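Local coordinates for HmuY protein (Prevotella intermedia, PDB 6R2H) that probably binds heme as a hemophore-like protein of the HmuY family, captured here in its heme-free form, at residues A[90-93]-A[94-97]. Numbering follows the deposited sequence.
Sequences ETDL and NKIN
Lys95 N bonds to Asp92 O over 3.0 Å, closing a type I beta turn with Leu93 and Asn94 at its corners. The Asp92 side chain adds a second tie. Its CG stands anti to the backbone N (chi1 -174°), which turns the carboxylate forward along the chain. Asp92 OD1 then accepts from Asn94 N at 2.8 Å, on its anti side but tilted out of the carboxylate plane. Asp92 OD2 lies 3.9 Å from Lys95 CG, and the two side chains cross at about a right angle.

Glu90 bends at chi2 (59°), bringing its carboxylate back toward the backbone N-H groups of Thr91 and Asp92. Glu90 OE2 takes two bonds, from Asp92 N and Thr91 N, which should limit rotation of the carboxylate. Lower in this side chain, Glu90 CG packs on Ile96 CG2 at 3.9 Å. Leu93 and Ile96 both rest on Leu167 of strand 165-174. Leu93 O and Ile96 O lie 3.2 Å apart, and both accept from Lys188 NZ. The arrangement is an Asx turn superposed on a beta turn, in the surface loop between strands 83-87 and 105-106 of the six-stranded antiparallel sheet.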
loop_
_atom_site.group_PDB
_atom_site.type_symbol
_atom_site.label_atom_id
_atom_site.label_comp_id
_atom_site.label_asym_id
_atom_site.label_seq_id
_atom_site.Cartn_x
_atom_site.Cartn_y
_atom_site.Cartn_z
ATOM N N GLU A 90 -8.943 5.995 17.110
ATOM C CA GLU A 90 -9.467 4.759 17.671
ATOM C C GLU A 90 -8.476 3.624 17.420
ATOM O O GLU A 90 -7.888 3.540 16.346
ATOM C CB GLU A 90 -10.829 4.453 17.044
ATOM C CG GLU A 90 -11.552 3.281 17.670
ATOM C CD GLU A 90 -11.808 3.490 19.148
ATOM O OE1 GLU A 90 -12.679 4.328 19.477
ATOM O OE2 GLU A 90 -11.114 2.828 19.958
ATOM N N THR A 91 -8.335 2.725 18.401
ATOM C CA THR A 91 -7.445 1.584 18.256
ATOM C C THR A 91 -8.213 0.275 18.429
ATOM O O THR A 91 -7.660 -0.799 18.181
ATOM C CB THR A 91 -6.218 1.673 19.178
ATOM O OG1 THR A 91 -6.635 2.066 20.483
ATOM C CG2 THR A 91 -5.144 2.630 18.710
ATOM N N ASP A 92 -9.488 0.370 18.824
ATOM C CA ASP A 92 -10.314 -0.809 19.006
ATOM C C ASP A 92 -11.344 -0.855 17.880
ATOM O O ASP A 92 -12.234 -0.010 17.810
ATOM C CB ASP A 92 -10.939 -0.803 20.406
ATOM C CG ASP A 92 -11.719 -2.049 20.793
ATOM O OD1 ASP A 92 -12.140 -2.809 19.890
ATOM O OD2 ASP A 92 -11.922 -2.237 22.010
ATOM N N LEU A 93 -11.228 -1.860 17.008
ATOM C CA LEU A 93 -12.119 -1.956 15.862
ATOM C C LEU A 93 -13.545 -2.295 16.309
ATOM O O LEU A 93 -14.502 -2.064 15.567
ATOM C CB LEU A 93 -11.564 -3.004 14.891
ATOM C CG LEU A 93 -12.350 -3.204 13.596
ATOM C CD1 LEU A 93 -12.463 -1.914 12.801
ATOM C CD2 LEU A 93 -11.693 -4.278 12.743
ATOM N N ASN A 94 -13.695 -2.818 17.530
ATOM C CA ASN A 94 -15.020 -3.177 18.005
ATOM C C ASN A 94 -15.738 -1.954 18.556
ATOM O O ASN A 94 -16.937 -2.011 18.814
ATOM C CB ASN A 94 -14.986 -4.266 19.070
ATOM C CG ASN A 94 -14.596 -5.599 18.489
ATOM O OD1 ASN A 94 -13.634 -6.202 18.952
ATOM N ND2 ASN A 94 -15.323 -6.039 17.475
ATOM N N LYS A 95 -14.998 -0.859 18.744
ATOM C CA LYS A 95 -15.591 0.318 19.351
ATOM C C LYS A 95 -15.954 1.339 18.274
ATOM O O LYS A 95 -16.147 2.511 18.595
ATOM C CB LYS A 95 -14.667 0.892 20.427
ATOM C CG LYS A 95 -14.849 0.325 21.831
ATOM C CD LYS A 95 -14.043 1.046 22.916
ATOM C CE LYS A 95 -14.549 2.439 23.251
ATOM N NZ LYS A 95 -13.829 3.053 24.397
ATOM N N ILE A 96 -16.049 0.902 17.005
ATOM C CA ILE A 96 -16.368 1.834 15.927
ATOM C C ILE A 96 -17.062 1.115 14.771
ATOM O O ILE A 96 -16.616 0.047 14.350
ATOM C CB ILE A 96 -15.107 2.605 15.477
ATOM C CG1 ILE A 96 -15.450 3.654 14.417
ATOM C CG2 ILE A 96 -13.998 1.652 15.031
ATOM C CD1 ILE A 96 -14.431 4.763 14.298
ATOM N N ASN A 97 -18.130 1.733 14.235
ATOM C CA ASN A 97 -18.973 1.084 13.239
ATOM C C ASN A 97 -19.417 2.043 12.139
ATOM O O ASN A 97 -20.173 1.657 11.256
ATOM C CB ASN A 97 -20.207 0.433 13.865
ATOM C CG ASN A 97 -19.918 -0.956 14.383
ATOM O OD1 ASN A 97 -19.835 -1.912 13.604
ATOM N ND2 ASN A 97 -19.756 -1.069 15.694
#